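Side-chain contacts in cutinase-like protein (Cryptococcus sp., PDB 2CZQ), which probably hydrolyses carboxylic ester bonds, as a cutinase-like enzyme of the alpha/beta hydrolase fold: residues S69-A72 and N76-Y79; L181-P184 and G188-T191. All coordinates share one frame; numbering follows the deposited sequence. Where two conformers were deposited one is given.

How the contacts relate
Contact 1 comes first along the chain and contact 2 follows near its C-terminal end. Their centres lie about 28 Å apart, on opposite sides of the chain's centre, and their nearest atoms are about 15 Å apart, so they do not touch. Contact 1 joins the end of helix 57-73 to the start of strand 78-84. Contact 2 joins the loop after helix 178-181 to helix 187-200. Both meet the one parallel sheet: contact 1 includes the start of strand 78-84, and Tyr183 and Val189 of contact 2 touch the neighbouring strand 108-114. Contact 1 is structural packing at one end of the fold. Contact 2 lies beside the probable catalytic triad of Ser85, Asp165 and His180.

Contact 1: S69-A72 and N76-Y79; sequences SGLA and NVCY
The hydroxyl of Tyr79 meets the backbone of the last full turn of helix 57-73. Tyr79 OH lies 3.1 Å from Gly70 CA, which sits at the ring edge, near the ring plane. Tyr79 OH is also 3.4 Å from Leu71 N, but the angle is too poor for a hydrogen bond. No hydrogen bond joins 69-72 to 76-79. Tyr79 OH makes a weak hydrogen bond to Ile67 O, about one turn back in the helix from Gly70. Gly70 has no side chain, and the phenol end comes right up to its CA. This is the return from helix to sheet in an alpha/beta hydrolase fold: helix 57-73 ends, a short turn follows, and strand 78-84 enters the parallel sheet. The remaining contacts are apolar. Leu71 CD2 lies 3.9 Å from Val77 CG1, and the two side chains run at a slant to each other. Val77 CG1 sits between its own backbone N and carbonyl carbon (chi1 70°), and from there it also reaches Gly70 C at 3.9 Å. Leu71 CG approaches the edge of the Tyr79 ring, 4.2 Å from Tyr79 CE2. Leu71 and Tyr79 both also touch Ala107 of helix 103-107.

Contact 2: L181-P184 and G188-T191; sequences LSYP and GVQT
Tyr183 and Val189 bring the segment 181-184 and the first turn of helix 187-200 together, with their CA atoms 6.3 Å apart. The main polar link is a hydrogen bond from Gln190 NE2 to Tyr183 O, 3.0 Å long with an angle of 156° at the hydrogen. The acceptor lies close to the amide plane of Gln190, while the donor stands above the carbonyl plane of Tyr183. The Gln190 chain bends at chi2 (-56°), which folds the amide back toward the loop. Gln190 CG and CD both lie 3.6 Å from Pro184 O. The amide has further partners: OE1 accepts from Met30 N, and NE2 also donates to Gly26 O. These bonds at both ends fix which way the amide is turned. The apolar part is Val189 against the Tyr183 ring. Val189 CG2 meets the ring edge near its plane, 3.9 Å from Tyr183 CD1, and Val189 CG1 lies 4.1 Å from that CD1. The Tyr183 hydroxyl bonds to Asp165 OD2 and Ala162 N, so this tyrosine probably helps position Asp165, the acid of the probable triad. Under helix 187-200, the Tyr183 and Val189 side chains both touch Ile114 of strand 108-114 in the central sheet.

Contact 1: S69-A72 and N76-Y79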
loop_
_atom_site.group_PDB
_atom_site.type_symbol
_atom_site.label_atom_id
_atom_site.label_comp_id
_atom_site.label_asym_id
_atom_site.label_seq_id
_atom_site.Cartn_x
_atom_site.Cartn_y
_atom_site.Cartn_z
ATOM N N SER A 69 9.021 -14.690 -6.457
ATOM C CA SER A 69 9.554 -14.922 -7.799
ATOM C C SER A 69 10.669 -13.935 -8.124
ATOM O O SER A 69 11.682 -14.313 -8.719
ATOM C CB SER A 69 8.451 -14.795 -8.851
ATOM O OG SER A 69 7.496 -15.829 -8.733
ATOM N N GLY A 70 10.486 -12.678 -7.723
ATOM C CA GLY A 70 11.505 -11.668 -7.924
ATOM C C GLY A 70 12.777 -11.996 -7.169
ATOM O O GLY A 70 13.876 -11.886 -7.719
ATOM N N LEU A 71 12.643 -12.412 -5.911
ATOM C CA LEU A 71 13.819 -12.725 -5.097
ATOM C C LEU A 71 14.593 -13.912 -5.639
ATOM O O LEU A 71 15.819 -13.959 -5.525
ATOM C CB LEU A 71 13.441 -12.942 -3.633
ATOM C CG LEU A 71 13.127 -11.635 -2.892
ATOM C CD1 LEU A 71 12.365 -11.908 -1.605
ATOM C CD2 LEU A 71 14.413 -10.863 -2.617
ATOM N N ALA A 72 13.882 -14.867 -6.226
ATOM C CA ALA A 72 14.537 -16.002 -6.879
ATOM C C ALA A 72 15.423 -15.563 -8.046
ATOM O O ALA A 72 16.479 -16.151 -8.280
ATOM C CB ALA A 72 13.515 -17.021 -7.342
ATOM N N ASN A 76 18.607 -9.271 -4.515
ATOM C CA ASN A 76 18.763 -7.891 -4.084
ATOM C C ASN A 76 17.669 -6.946 -4.567
ATOM O O ASN A 76 17.770 -5.737 -4.383
ATOM C CB ASN A 76 20.146 -7.388 -4.494
ATOM C CG ASN A 76 21.245 -8.238 -3.910
ATOM O OD1 ASN A 76 21.406 -8.293 -2.696
ATOM N ND2 ASN A 76 21.978 -8.940 -4.763
ATOM N N VAL A 77 16.616 -7.494 -5.164
ATOM C CA VAL A 77 15.492 -6.678 -5.606
ATOM C C VAL A 77 14.787 -6.025 -4.412
ATOM O O VAL A 77 14.748 -6.587 -3.310
ATOM C CB VAL A 77 14.497 -7.500 -6.476
ATOM C CG1 VAL A 77 13.736 -8.536 -5.652
ATOM C CG2 VAL A 77 13.533 -6.588 -7.240
ATOM N N CYS A 78 14.254 -4.828 -4.638
ATOM C CA CYS A 78 13.474 -4.112 -3.636
ATOM C C CYS A 78 12.017 -4.017 -4.045
ATOM O O CYS A 78 11.701 -3.959 -5.233
ATOM C CB CYS A 78 14.004 -2.704 -3.484
ATOM S SG CYS A 78 15.736 -2.609 -3.010
ATOM N N TYR A 79 11.138 -3.949 -3.050
ATOM C CA TYR A 79 9.709 -3.785 -3.288
ATOM C C TYR A 79 9.115 -2.631 -2.508
ATOM O O TYR A 79 9.516 -2.363 -1.364
ATOM C CB TYR A 79 8.951 -5.043 -2.866
ATOM C CG TYR A 79 9.379 -6.279 -3.600
ATOM C CD1 TYR A 79 9.016 -6.478 -4.924
ATOM C CD2 TYR A 79 10.161 -7.241 -2.979
ATOM C CE1 TYR A 79 9.413 -7.603 -5.613
ATOM C CE2 TYR A 79 10.570 -8.382 -3.661
ATOM C CZ TYR A 79 10.190 -8.552 -4.982
ATOM O OH TYR A 79 10.569 -9.671 -5.680
#

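Contact 2: L181-P184 and G188-T191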
loop_
_atom_site.group_PDB
_atom_site.type_symbol
_atom_site.label_atom_id
_atom_site.label_comp_id
_atom_site.label_asym_id
_atom_site.label_seq_id
_atom_site.Cartn_x
_atom_site.Cartn_y
_atom_site.Cartn_z
ATOM N N LEU A 181 -13.118 7.747 -2.457
ATOM C CA LEU A 181 -12.852 7.779 -3.888
ATOM C C LEU A 181 -11.838 8.863 -4.272
ATOM O O LEU A 181 -11.473 8.978 -5.434
ATOM C CB LEU A 181 -14.163 7.990 -4.663
ATOM C CG LEU A 181 -15.309 7.027 -4.332
ATOM C CD1 LEU A 181 -16.576 7.415 -5.075
ATOM C CD2 LEU A 181 -14.933 5.581 -4.642
ATOM N N SER A 182 -11.376 9.638 -3.291
ATOM C CA SER A 182 -10.591 10.850 -3.531
ATOM C C SER A 182 -9.134 10.590 -3.901
ATOM O O SER A 182 -8.501 11.406 -4.572
ATOM C CB SER A 182 -10.656 11.779 -2.301
ATOM O OG SER A 182 -9.958 11.206 -1.195
ATOM N N TYR A 183 -8.604 9.457 -3.452
ATOM C CA TYR A 183 -7.163 9.247 -3.467
ATOM C C TYR A 183 -6.467 9.403 -4.813
ATOM O O TYR A 183 -5.385 9.986 -4.847
ATOM C CB TYR A 183 -6.783 7.906 -2.847
ATOM C CG TYR A 183 -7.282 7.731 -1.442
ATOM C CD1 TYR A 183 -6.587 8.259 -0.356
ATOM C CD2 TYR A 183 -8.455 7.031 -1.193
ATOM C CE1 TYR A 183 -7.053 8.089 0.938
ATOM C CE2 TYR A 183 -8.930 6.853 0.094
ATOM C CZ TYR A 183 -8.224 7.392 1.158
ATOM O OH TYR A 183 -8.660 7.229 2.449
ATOM N N PRO A 184 -7.023 8.869 -5.909
ATOM C CA PRO A 184 -6.319 8.949 -7.197
ATOM C C PRO A 184 -5.900 10.362 -7.582
ATOM O O PRO A 184 -4.841 10.521 -8.197
ATOM C CB PRO A 184 -7.343 8.399 -8.191
ATOM C CG PRO A 184 -8.124 7.424 -7.381
ATOM C CD PRO A 184 -8.287 8.112 -6.043
ATOM N N GLY A 188 -1.901 15.718 -2.243
ATOM C CA GLY A 188 -1.189 15.372 -1.025
ATOM C C GLY A 188 -0.884 13.887 -0.972
ATOM O O GLY A 188 0.242 13.479 -0.679
ATOM N N VAL A 189 -1.890 13.074 -1.274
ATOM C CA VAL A 189 -1.737 11.622 -1.265
ATOM C C VAL A 189 -0.711 11.158 -2.299
ATOM O O VAL A 189 0.198 10.384 -1.977
ATOM C CB VAL A 189 -3.096 10.923 -1.506
ATOM C CG1 VAL A 189 -2.920 9.425 -1.648
ATOM C CG2 VAL A 189 -4.075 11.230 -0.374
ATOM N N GLN A 190 -0.856 11.633 -3.533
ATOM C CA GLN A 190 0.021 11.187 -4.609
ATOM C C GLN A 190 1.464 11.599 -4.340
ATOM O O GLN A 190 2.382 10.799 -4.495
ATOM C CB GLN A 190 -0.459 11.699 -5.970
ATOM C CG GLN A 190 -1.796 11.109 -6.420
ATOM C CD GLN A 190 -1.776 9.595 -6.451
ATOM O OE1 GLN A 190 -0.868 8.995 -7.024
ATOM N NE2 GLN A 190 -2.771 8.973 -5.826
ATOM N N THR A 191 1.662 12.839 -3.906
ATOM C CA THR A 191 3.011 13.319 -3.644
ATOM C C THR A 191 3.641 12.581 -2.472
ATOM O O THR A 191 4.800 12.176 -2.540
ATOM C CB THR A 191 3.006 14.825 -3.408
ATOM O OG1 THR A 191 2.389 15.470 -4.532
ATOM C CG2 THR A 191 4.436 15.362 -3.352
#